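Local coordinates for chitinase (PDB 4TXG), which probably hydrolyses chitin as a family 18 glycoside hydrolase, at residues R154-G158 / S455-M459; T317-N321 / K667-Y673; G401-R405 / T492-D496; M522-K526 / S578-E582. One frame throughout, in Å; residues are numbered along the deposited sequence.

In the fold
The first contact to open is contact 1, where strand 155-161 at the start of the family 18 barrel meets strand 457-462, almost 300 residues on. Contact 2 opens next, at 317-321 after strand 308-312, and closes last, at 667-673 in the C-terminal beta domain, so contacts 1 and 2 cross. Contact 3 runs from 401-405 to 492-496; it also crosses contact 1 and joins the loops after strands 391-395 and 466-468. Contact 4, 522-526 with 578-582, follows contact 3 in series and joins helix 522-530 to the segment leading from strand 575-578 into helix 582-594. Contacts 3 and 4 both lie within the span bridged by contact 2. The nearest atoms of contacts 2 and 3 are about 7 Å apart.

Contact 1. Residues R154-G158 / S455-M459; sequences RRIIG and SRVNM
Where the eight-stranded family 18 barrel begins, R155 at the start of strand 155-161 reaches through the barrel interior to S455, just before strand 457-462, and N458, within it. The side chain runs extended from CG to NE and crosses that of N458 at about a right angle, the guanidinium and amide planes standing 89° apart. Its NH1 lies 3.0 Å from N458 OD1, and the bond leaves within the guanidinium plane but meets the oxygen well to the side of its C=O direction. The same nitrogen shares the carbonyl of S455 with NH2: NH1 to S455 O is 2.8 Å and NH2 to S455 O is 3.0 Å, an end-on grip of two nitrogens on a single oxygen. Having CG of R155 anti to the carbonyl carbon (chi1 -61°) brings its CD past the amide oxygen, 3.4 Å from N458 OD1. Two residues further along the strand, I157 adds a van der Waals contact, its CD1 3.6 Å from the amide carbon N458 CG. The amide is fixed in rotation, since ND2 of N458 donates to V392 O while OD1 takes the arginine. NE of R155 is paired with E146, which should help balance the buried charge. Strand 599-603 runs between the two strands and pairs with each in parallel, while F391 and N393 of strand 391-395 and H185 of strand 185-193 pack on these side chains from within the barrel.

Contact 2. Residues T317-N321 / K667-Y673; sequences TSMNN and KLGDQNY
M319 lays its sulfur directly on the backbone of G669, and its methyl group carries on towards D670 and Y673. From CB the chain sets out with CG anti to the carbonyl carbon, then turns at chi2 (-62°) and again at chi3 (-70°), and this double bend curls the thioether over the short 3-10 turn 669-671. The sulfur SD sits 3.3 Å from G669 CA, against a residue with no side chain. At the tip, CE lies 3.4 Å from D670 OD1 and 3.7 Å from Y673 OH, the tyrosine crossing the methionine at about a right angle. Next to M319, the hydroxyl of S318 takes a weak bond from the backbone N of G669, with G669 N to S318 OG 2.9 Å; that hydroxyl is also bonded to G379 O, and a water links it to K667 O. Two further waters fill in the polar side. One donates to S318 O and accepts from D670 N, and more weakly from N320 N; the other donates to both N320 O and D670 OD1. On that side CB of N320 also packs 3.3 Å from D670 OD2. The arrangement is an interdomain joint between loops: 317-321 closely follows the DxxDxDxE signature of family 18 chitinases, which spans strand 308-312 and runs just past it, and 667-673 connects the antiparallel strands 659-664 and 678-683 of the C-terminal beta domain.

Contact 3. Residues G401-R405 / T492-D496; sequences GAWNR and TECGD
R405 and E493 reach towards one another from the two loops without closing a salt bridge: NH1 of R405 stays 4.0 Å from OE2 of E493. The two side chains cross at a slant. E493 approaches the edge of the guanidinium, near its plane, but the carboxylate is turned 71° from that plane. A water between them completes the link, accepting from R405 NH1 at 3.0 Å and donating to E493 OE2 at 2.6 Å; it also accepts from the backbone N of R405, so the charged ends and the main chain share one solvent molecule. R405 swings its CG between its own N and carbonyl carbon and then runs out extended, and its guanidinium forms a cation-pi contact with F424.

The rest of the contact belongs to the backbone. A402 O receives G495 N at 2.8 Å, the donor standing 46° above the carbonyl plane and hence off the lone-pair directions. CA-H...O contacts follow on the same strip, with C494 CA to W403 O 3.4 Å and G495 CA to N404 O 3.3 Å; the first is nearly straight (173° at the hydrogen). With no side chain on G495, N404 can approach this closely. W403 points its CB away from the other loop and folds its ring back over G401, whose CA lies 3.4 Å above the ring plane and towards its rim. The chain here turns as a type I beta turn, G401 to N404, in the loop after strand 391-395, and it packs on the long excursion between strand 457-462 and helix 582-594, the place of the insertion domain found in many family 18 barrels.

Contact 4. Residues M522-K526 / S578-E582; sequences MWHAK and STEDE
M522 and A525, on one face of helix 522-530, pack on T579 through apolar contact. SD of M522 lies 3.7 Å from T579 CB, and A525 CB is 3.9 Å from T579 CG2. The backbone of E580 meets the same methionine with its polar atoms. Bends at chi2 and chi3 of M522 bring its methyl CE to 3.2 Å from E580 O; that carbonyl is buried with no polar partner in the model. The sulfur also accepts a weak but nearly straight bond from E580 N at 3.5 Å (170°).

Segment 578-582 leads from strand 575-578 into helix 582-594, the helix before the last barrel strand, 599-603. D581 is the N-cap of that helix, and OD1 of D581 takes the backbone N of Q583.

Charged groups make up the other part. K526 NZ forms a salt bridge with D581 OD2 at 3.1 Å, meeting the oxygen from above the carboxylate plane (38° out of it). The carboxylate is shared, since OD2 also pairs with R557, and K526 with E529. Two waters bridge K526 NZ and E582 OE1, each through one weak bond; one also accepts from E582 N, while Y609 packs on M522, K526 and D581.

Contact 1. Residues R154-G158 / S455-M459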
loop_
_atom_site.group_PDB
_atom_site.type_symbol
_atom_site.label_atom_id
_atom_site.label_comp_id
_atom_site.label_asym_id
_atom_site.label_seq_id
_atom_site.Cartn_x
_atom_site.Cartn_y
_atom_site.Cartn_z
ATOM N N ARG A 154 1.088 1.242 17.427
ATOM C CA ARG A 154 0.954 1.269 15.970
ATOM C C ARG A 154 1.622 0.068 15.336
ATOM O O ARG A 154 2.629 -0.416 15.847
ATOM C CB ARG A 154 1.593 2.533 15.382
ATOM C CG ARG A 154 1.106 3.829 15.991
ATOM C CD ARG A 154 -0.308 4.195 15.542
ATOM N NE ARG A 154 -0.809 5.289 16.375
ATOM C CZ ARG A 154 -2.079 5.449 16.718
ATOM N NH1 ARG A 154 -3.012 4.609 16.251
ATOM N NH2 ARG A 154 -2.413 6.448 17.523
ATOM N N ARG A 155 1.104 -0.387 14.199
ATOM C CA ARG A 155 1.844 -1.381 13.438
ATOM C C ARG A 155 3.154 -0.762 12.966
ATOM O O ARG A 155 3.209 0.420 12.638
ATOM C CB ARG A 155 1.041 -1.885 12.247
ATOM C CG ARG A 155 -0.262 -2.553 12.633
ATOM C CD ARG A 155 -0.858 -3.308 11.455
ATOM N NE ARG A 155 -2.197 -3.784 11.780
ATOM C CZ ARG A 155 -3.290 -3.052 11.615
ATOM N NH1 ARG A 155 -3.183 -1.826 11.111
ATOM N NH2 ARG A 155 -4.483 -3.549 11.945
ATOM N N ILE A 156 4.201 -1.577 12.970
ATOM C CA ILE A 156 5.503 -1.209 12.448
ATOM C C ILE A 156 5.908 -2.382 11.575
ATOM O O ILE A 156 6.325 -3.434 12.067
ATOM C CB ILE A 156 6.533 -0.944 13.565
ATOM C CG1 ILE A 156 6.052 0.196 14.463
ATOM C CG2 ILE A 156 7.910 -0.630 12.968
ATOM C CD1 ILE A 156 6.925 0.407 15.708
ATOM N N ILE A 157 5.710 -2.208 10.277
ATOM C CA ILE A 157 5.796 -3.312 9.329
ATOM C C ILE A 157 7.009 -3.155 8.434
ATOM O O ILE A 157 7.087 -2.215 7.654
ATOM C CB ILE A 157 4.535 -3.376 8.458
ATOM C CG1 ILE A 157 3.287 -3.472 9.340
ATOM C CG2 ILE A 157 4.596 -4.536 7.478
ATOM C CD1 ILE A 157 2.094 -2.715 8.756
ATOM N N GLY A 158 7.955 -4.080 8.540
ATOM C CA GLY A 158 9.166 -3.980 7.746
ATOM C C GLY A 158 9.200 -5.006 6.635
ATOM O O GLY A 158 8.932 -6.188 6.870
ATOM N N SER A 455 -7.821 2.166 11.652
ATOM C CA SER A 455 -7.126 1.024 12.251
ATOM C C SER A 455 -6.675 -0.031 11.227
ATOM O O SER A 455 -5.812 -0.851 11.525
ATOM C CB SER A 455 -8.023 0.361 13.307
ATOM O OG SER A 455 -9.247 -0.078 12.728
ATOM N N ARG A 456 -7.245 -0.007 10.023
ATOM C CA ARG A 456 -6.887 -1.001 9.013
ATOM C C ARG A 456 -6.062 -0.386 7.889
ATOM O O ARG A 456 -5.925 -0.979 6.825
ATOM C CB ARG A 456 -8.158 -1.688 8.456
ATOM C CG ARG A 456 -8.796 -2.629 9.501
ATOM C CD ARG A 456 -10.177 -3.181 9.128
ATOM N NE ARG A 456 -10.180 -3.876 7.845
ATOM C CZ ARG A 456 -11.194 -3.817 6.988
ATOM N NH1 ARG A 456 -12.276 -3.113 7.302
ATOM N NH2 ARG A 456 -11.130 -4.449 5.821
ATOM N N VAL A 457 -5.497 0.794 8.141
ATOM C CA VAL A 457 -4.617 1.442 7.166
ATOM C C VAL A 457 -3.225 1.671 7.757
ATOM O O VAL A 457 -3.108 2.181 8.870
ATOM C CB VAL A 457 -5.182 2.808 6.704
ATOM C CG1 VAL A 457 -4.266 3.449 5.665
ATOM C CG2 VAL A 457 -6.600 2.644 6.136
ATOM N N ASN A 458 -2.184 1.297 7.020
ATOM C CA ASN A 458 -0.808 1.638 7.401
ATOM C C ASN A 458 -0.137 2.373 6.252
ATOM O O ASN A 458 -0.290 1.985 5.098
ATOM C CB ASN A 458 -0.018 0.386 7.768
ATOM C CG ASN A 458 -0.797 -0.521 8.702
ATOM O OD1 ASN A 458 -0.871 -0.286 9.902
ATOM N ND2 ASN A 458 -1.418 -1.538 8.141
ATOM N N MET A 459 0.600 3.433 6.561
ATOM C CA MET A 459 1.212 4.233 5.506
ATOM C C MET A 459 2.684 3.881 5.324
ATOM O O MET A 459 3.419 3.735 6.305
ATOM C CB MET A 459 1.054 5.723 5.820
ATOM C CG MET A 459 -0.404 6.147 5.987
ATOM S SD MET A 459 -1.496 5.644 4.646
ATOM C CE MET A 459 -0.781 6.525 3.257
#

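Contact 2. Residues T317-N321 / K667-Y673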
loop_
_atom_site.group_PDB
_atom_site.type_symbol
_atom_site.label_atom_id
_atom_site.label_comp_id
_atom_site.label_asym_id
_atom_site.label_seq_id
_atom_site.Cartn_x
_atom_site.Cartn_y
_atom_site.Cartn_z
ATOM N N THR A 317 -5.328 -2.461 -12.297
ATOM C CA THR A 317 -5.992 -1.230 -12.683
ATOM C C THR A 317 -6.344 -1.233 -14.165
ATOM O O THR A 317 -5.653 -1.852 -14.982
ATOM C CB THR A 317 -5.119 -0.001 -12.356
ATOM O OG1 THR A 317 -5.827 1.202 -12.673
ATOM C CG2 THR A 317 -3.799 -0.035 -13.121
ATOM N N SER A 318 -7.421 -0.534 -14.510
ATOM C CA SER A 318 -7.856 -0.451 -15.895
ATOM C C SER A 318 -7.185 0.694 -16.681
ATOM O O SER A 318 -7.537 0.917 -17.838
ATOM C CB SER A 318 -9.377 -0.289 -15.960
ATOM O OG SER A 318 -9.776 0.984 -15.461
ATOM N N MET A 319 -6.232 1.402 -16.073
ATOM C CA MET A 319 -5.450 2.411 -16.797
ATOM C C MET A 319 -4.523 1.713 -17.788
ATOM O O MET A 319 -3.791 0.801 -17.416
ATOM C CB MET A 319 -4.606 3.280 -15.853
ATOM C CG MET A 319 -5.356 3.900 -14.682
ATOM S SD MET A 319 -6.680 5.044 -15.142
ATOM C CE MET A 319 -5.788 6.431 -15.800
ATOM N N ASN A 320 -4.569 2.138 -19.043
ATOM C CA ASN A 320 -3.742 1.557 -20.089
ATOM C C ASN A 320 -2.259 1.849 -19.826
ATOM O O ASN A 320 -1.920 2.946 -19.384
ATOM C CB ASN A 320 -4.188 2.104 -21.447
ATOM C CG ASN A 320 -3.413 1.514 -22.598
ATOM O OD1 ASN A 320 -3.584 0.343 -22.936
ATOM N ND2 ASN A 320 -2.572 2.331 -23.225
ATOM N N ASN A 321 -1.393 0.860 -20.068
ATOM C CA ASN A 321 0.062 0.989 -19.871
ATOM C C ASN A 321 0.485 1.308 -18.438
ATOM O O ASN A 321 1.559 1.868 -18.214
ATOM C CB ASN A 321 0.643 2.064 -20.794
ATOM C CG ASN A 321 0.680 1.639 -22.250
ATOM O OD1 ASN A 321 0.544 0.463 -22.572
ATOM N ND2 ASN A 321 0.893 2.605 -23.139
ATOM N N LYS A 667 -16.163 3.432 -16.524
ATOM C CA LYS A 667 -15.490 3.254 -17.802
ATOM C C LYS A 667 -14.057 2.770 -17.565
ATOM O O LYS A 667 -13.578 2.752 -16.425
ATOM C CB LYS A 667 -15.474 4.558 -18.607
ATOM C CG LYS A 667 -16.836 5.126 -18.950
ATOM C CD LYS A 667 -16.657 6.528 -19.517
ATOM C CE LYS A 667 -17.946 7.317 -19.544
ATOM N NZ LYS A 667 -17.669 8.763 -19.778
ATOM N N LEU A 668 -13.384 2.370 -18.641
ATOM C CA LEU A 668 -11.950 2.117 -18.574
ATOM C C LEU A 668 -11.269 3.372 -18.043
ATOM O O LEU A 668 -11.718 4.489 -18.308
ATOM C CB LEU A 668 -11.389 1.734 -19.944
ATOM C CG LEU A 668 -11.925 0.430 -20.539
ATOM C CD1 LEU A 668 -11.146 0.057 -21.788
ATOM C CD2 LEU A 668 -11.858 -0.693 -19.517
ATOM N N GLY A 669 -10.186 3.183 -17.299
ATOM C CA GLY A 669 -9.570 4.270 -16.570
ATOM C C GLY A 669 -9.226 5.518 -17.350
ATOM O O GLY A 669 -9.422 6.632 -16.853
ATOM N N ASP A 670 -8.715 5.356 -18.567
ATOM C CA ASP A 670 -8.284 6.520 -19.342
ATOM C C ASP A 670 -9.481 7.376 -19.777
ATOM O O ASP A 670 -9.306 8.526 -20.203
ATOM C CB ASP A 670 -7.483 6.094 -20.574
ATOM C CG ASP A 670 -6.023 5.750 -20.260
ATOM O OD1 ASP A 670 -5.504 6.125 -19.189
ATOM O OD2 ASP A 670 -5.383 5.125 -21.132
ATOM N N GLN A 671 -10.684 6.810 -19.677
ATOM C CA GLN A 671 -11.915 7.495 -20.073
ATOM C C GLN A 671 -12.658 8.033 -18.853
ATOM O O GLN A 671 -13.705 8.671 -18.987
ATOM C CB GLN A 671 -12.842 6.556 -20.856
ATOM C CG GLN A 671 -12.161 5.736 -21.943
ATOM C CD GLN A 671 -11.442 6.591 -22.951
ATOM O OE1 GLN A 671 -11.945 7.638 -23.367
ATOM N NE2 GLN A 671 -10.249 6.155 -23.353
ATOM N N ASN A 672 -12.113 7.758 -17.670
ATOM C CA ASN A 672 -12.763 8.075 -16.405
ATOM C C ASN A 672 -12.434 9.495 -15.932
ATOM O O ASN A 672 -12.047 9.701 -14.783
ATOM C CB ASN A 672 -12.341 7.034 -15.347
ATOM C CG ASN A 672 -13.291 6.949 -14.160
ATOM O OD1 ASN A 672 -14.463 7.309 -14.247
ATOM N ND2 ASN A 672 -12.778 6.447 -13.036
ATOM N N TYR A 673 -12.573 10.464 -16.838
ATOM C CA TYR A 673 -12.443 11.887 -16.510
ATOM C C TYR A 673 -13.681 12.631 -17.003
ATOM O O TYR A 673 -13.940 12.664 -18.204
ATOM C CB TYR A 673 -11.208 12.523 -17.160
ATOM C CG TYR A 673 -9.883 11.857 -16.885
ATOM C CD1 TYR A 673 -9.496 10.715 -17.583
ATOM C CD2 TYR A 673 -8.996 12.392 -15.969
ATOM C CE1 TYR A 673 -8.271 10.119 -17.349
ATOM C CE2 TYR A 673 -7.776 11.802 -15.723
ATOM C CZ TYR A 673 -7.417 10.664 -16.421
ATOM O OH TYR A 673 -6.200 10.080 -16.173
HETATM O O HOH W 1 -12.280 1.197 -14.723
HETATM O O HOH W 2 -7.686 2.873 -19.747
HETATM O O HOH W 3 -2.819 5.380 -18.872
#

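Contact 3. Residues G401-R405 / T492-D496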
loop_
_atom_site.group_PDB
_atom_site.type_symbol
_atom_site.label_atom_id
_atom_site.label_comp_id
_atom_site.label_asym_id
_atom_site.label_seq_id
_atom_site.Cartn_x
_atom_site.Cartn_y
_atom_site.Cartn_z
ATOM N N GLY A 401 10.340 10.035 -9.202
ATOM C CA GLY A 401 11.536 9.244 -9.446
ATOM C C GLY A 401 11.975 9.430 -10.882
ATOM O O GLY A 401 11.268 10.062 -11.666
ATOM N N ALA A 402 13.119 8.853 -11.243
ATOM C CA ALA A 402 13.760 9.187 -12.511
ATOM C C ALA A 402 13.166 8.475 -13.731
ATOM O O ALA A 402 13.706 8.574 -14.838
ATOM C CB ALA A 402 15.251 8.909 -12.416
ATOM N N TRP A 403 12.049 7.785 -13.545
ATOM C CA TRP A 403 11.259 7.308 -14.682
ATOM C C TRP A 403 10.623 8.491 -15.428
ATOM O O TRP A 403 10.218 8.356 -16.585
ATOM C CB TRP A 403 10.184 6.318 -14.217
ATOM C CG TRP A 403 9.448 6.764 -12.988
ATOM C CD1 TRP A 403 8.328 7.537 -12.943
ATOM C CD2 TRP A 403 9.783 6.466 -11.625
ATOM N NE1 TRP A 403 7.942 7.738 -11.641
ATOM C CE2 TRP A 403 8.818 7.091 -10.813
ATOM C CE3 TRP A 403 10.803 5.726 -11.014
ATOM C CZ2 TRP A 403 8.841 6.999 -9.424
ATOM C CZ3 TRP A 403 10.826 5.641 -9.631
ATOM C CH2 TRP A 403 9.852 6.274 -8.853
ATOM N N ASN A 404 10.539 9.649 -14.780
ATOM C CA ASN A 404 10.207 10.868 -15.519
ATOM C C ASN A 404 11.020 12.067 -15.045
ATOM O O ASN A 404 11.851 11.957 -14.147
ATOM C CB ASN A 404 8.700 11.161 -15.466
ATOM C CG ASN A 404 8.196 11.478 -14.068
ATOM O OD1 ASN A 404 8.767 12.295 -13.358
ATOM N ND2 ASN A 404 7.100 10.829 -13.677
ATOM N N ARG A 405 10.770 13.216 -15.661
ATOM C CA ARG A 405 11.644 14.367 -15.511
ATOM C C ARG A 405 11.337 15.260 -14.308
ATOM O O ARG A 405 12.072 16.210 -14.051
ATOM C CB ARG A 405 11.570 15.223 -16.774
ATOM C CG ARG A 405 10.240 15.979 -16.912
ATOM C CD ARG A 405 10.139 16.621 -18.295
ATOM N NE ARG A 405 8.892 17.366 -18.476
ATOM C CZ ARG A 405 7.754 16.813 -18.885
ATOM N NH1 ARG A 405 7.689 15.512 -19.135
ATOM N NH2 ARG A 405 6.670 17.561 -19.033
ATOM N N THR A 492 9.390 5.198 -22.909
ATOM C CA THR A 492 9.521 6.003 -24.129
ATOM C C THR A 492 9.980 7.418 -23.797
ATOM O O THR A 492 10.238 8.230 -24.685
ATOM C CB THR A 492 8.198 6.080 -24.915
ATOM O OG1 THR A 492 7.130 6.433 -24.022
ATOM C CG2 THR A 492 7.889 4.743 -25.580
ATOM N N GLU A 493 10.037 7.712 -22.508
ATOM C CA GLU A 493 10.643 8.937 -22.008
ATOM C C GLU A 493 11.202 8.603 -20.637
ATOM O O GLU A 493 10.793 7.617 -20.031
ATOM C CB GLU A 493 9.629 10.079 -21.923
ATOM C CG GLU A 493 8.606 9.908 -20.808
ATOM C CD GLU A 493 7.706 11.120 -20.636
ATOM O OE1 GLU A 493 7.263 11.689 -21.655
ATOM O OE2 GLU A 493 7.447 11.508 -19.475
ATOM N N CYS A 494 12.133 9.405 -20.139
ATOM C CA CYS A 494 12.643 9.168 -18.788
ATOM C C CYS A 494 13.282 10.426 -18.235
ATOM O O CYS A 494 13.549 11.374 -18.977
ATOM C CB CYS A 494 13.664 8.026 -18.780
ATOM S SG CYS A 494 15.165 8.395 -19.705
ATOM N N GLY A 495 13.505 10.442 -16.929
ATOM C CA GLY A 495 14.341 11.464 -16.333
ATOM C C GLY A 495 15.801 11.058 -16.466
ATOM O O GLY A 495 16.100 9.943 -16.888
ATOM N N ASP A 496 16.714 11.957 -16.117
ATOM C CA ASP A 496 18.145 11.638 -16.139
ATOM C C ASP A 496 18.542 11.109 -14.765
ATOM O O ASP A 496 18.897 11.883 -13.887
ATOM C CB ASP A 496 18.966 12.874 -16.508
ATOM C CG ASP A 496 20.332 12.538 -17.080
ATOM O OD1 ASP A 496 20.707 11.348 -17.125
ATOM O OD2 ASP A 496 21.042 13.479 -17.488
HETATM O O HOH W 4 9.112 13.083 -18.148
#

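Contact 4. Residues M522-K526 / S578-E582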
loop_
_atom_site.group_PDB
_atom_site.type_symbol
_atom_site.label_atom_id
_atom_site.label_comp_id
_atom_site.label_asym_id
_atom_site.label_seq_id
_atom_site.Cartn_x
_atom_site.Cartn_y
_atom_site.Cartn_z
ATOM N N MET A 522 19.594 4.402 2.855
ATOM C CA MET A 522 19.748 5.678 3.548
ATOM C C MET A 522 21.097 5.799 4.276
ATOM O O MET A 522 21.579 6.920 4.490
ATOM C CB MET A 522 18.579 5.916 4.518
ATOM C CG MET A 522 17.400 6.680 3.868
ATOM S SD MET A 522 17.927 8.192 3.022
ATOM C CE MET A 522 18.714 9.065 4.368
ATOM N N TRP A 523 21.735 4.682 4.638
ATOM C CA TRP A 523 23.076 4.819 5.217
ATOM C C TRP A 523 24.046 5.425 4.208
ATOM O O TRP A 523 24.924 6.213 4.577
ATOM C CB TRP A 523 23.659 3.491 5.737
ATOM C CG TRP A 523 23.231 2.191 5.071
ATOM C CD1 TRP A 523 22.104 1.460 5.352
ATOM C CD2 TRP A 523 23.971 1.423 4.103
ATOM N NE1 TRP A 523 22.082 0.315 4.595
ATOM C CE2 TRP A 523 23.210 0.267 3.818
ATOM C CE3 TRP A 523 25.184 1.615 3.431
ATOM C CZ2 TRP A 523 23.624 -0.697 2.890
ATOM C CZ3 TRP A 523 25.600 0.656 2.516
ATOM C CH2 TRP A 523 24.818 -0.485 2.251
ATOM N N HIS A 524 23.894 5.082 2.933
ATOM C CA HIS A 524 24.801 5.649 1.951
ATOM C C HIS A 524 24.505 7.139 1.765
ATOM O O HIS A 524 25.431 7.940 1.671
ATOM C CB HIS A 524 24.726 4.906 0.611
ATOM C CG HIS A 524 25.707 5.425 -0.399
ATOM N ND1 HIS A 524 27.060 5.450 -0.166
ATOM C CD2 HIS A 524 25.520 5.969 -1.627
ATOM C CE1 HIS A 524 27.677 5.976 -1.217
ATOM N NE2 HIS A 524 26.761 6.306 -2.108
ATOM N N ALA A 525 23.226 7.516 1.752
ATOM C CA ALA A 525 22.859 8.928 1.674
ATOM C C ALA A 525 23.394 9.720 2.874
ATOM O O ALA A 525 23.775 10.881 2.739
ATOM C CB ALA A 525 21.341 9.077 1.574
ATOM N N LYS A 526 23.420 9.090 4.045
ATOM C CA LYS A 526 23.966 9.742 5.233
ATOM C C LYS A 526 25.482 9.924 5.114
ATOM O O LYS A 526 26.024 10.939 5.563
ATOM C CB LYS A 526 23.596 8.951 6.498
ATOM C CG LYS A 526 22.132 9.157 6.923
ATOM C CD LYS A 526 21.973 10.556 7.512
ATOM C CE LYS A 526 20.579 11.140 7.340
ATOM N NZ LYS A 526 20.546 12.582 7.798
ATOM N N SER A 578 16.386 12.378 -3.306
ATOM C CA SER A 578 15.327 12.422 -2.306
ATOM C C SER A 578 15.623 11.447 -1.177
ATOM O O SER A 578 15.854 10.266 -1.421
ATOM C CB SER A 578 13.967 12.091 -2.935
ATOM O OG SER A 578 12.992 11.966 -1.920
ATOM N N THR A 579 15.608 11.938 0.056
ATOM C CA THR A 579 15.955 11.098 1.193
ATOM C C THR A 579 14.808 10.985 2.196
ATOM O O THR A 579 13.739 11.573 2.024
ATOM C CB THR A 579 17.219 11.630 1.913
ATOM O OG1 THR A 579 16.994 12.975 2.352
ATOM C CG2 THR A 579 18.424 11.609 0.966
ATOM N N GLU A 580 15.037 10.196 3.237
ATOM C CA GLU A 580 14.089 10.038 4.330
ATOM C C GLU A 580 14.947 9.854 5.568
ATOM O O GLU A 580 15.795 8.959 5.602
ATOM C CB GLU A 580 13.165 8.834 4.092
ATOM C CG GLU A 580 12.045 8.657 5.117
ATOM C CD GLU A 580 10.835 9.538 4.829
ATOM O OE1 GLU A 580 10.978 10.776 4.782
ATOM O OE2 GLU A 580 9.734 8.992 4.639
ATOM N N ASP A 581 14.788 10.706 6.575
ATOM C CA ASP A 581 15.639 10.548 7.758
ATOM C C ASP A 581 14.892 10.916 9.032
ATOM O O ASP A 581 13.661 10.944 9.040
ATOM C CB ASP A 581 16.964 11.334 7.612
ATOM C CG ASP A 581 16.789 12.849 7.490
ATOM O OD1 ASP A 581 15.765 13.418 7.931
ATOM O OD2 ASP A 581 17.736 13.491 6.963
ATOM N N GLU A 582 15.618 11.169 10.117
ATOM C CA GLU A 582 14.947 11.268 11.410
ATOM C C GLU A 582 13.973 12.439 11.478
ATOM O O GLU A 582 12.959 12.371 12.178
ATOM C CB GLU A 582 15.974 11.365 12.535
ATOM C CG GLU A 582 16.783 10.082 12.683
ATOM C CD GLU A 582 18.188 10.315 13.213
ATOM O OE1 GLU A 582 19.137 10.428 12.392
ATOM O OE2 GLU A 582 18.345 10.364 14.451
HETATM O O HOH W 5 18.432 12.336 10.357
HETATM O O HOH W 6 21.083 12.216 10.304
#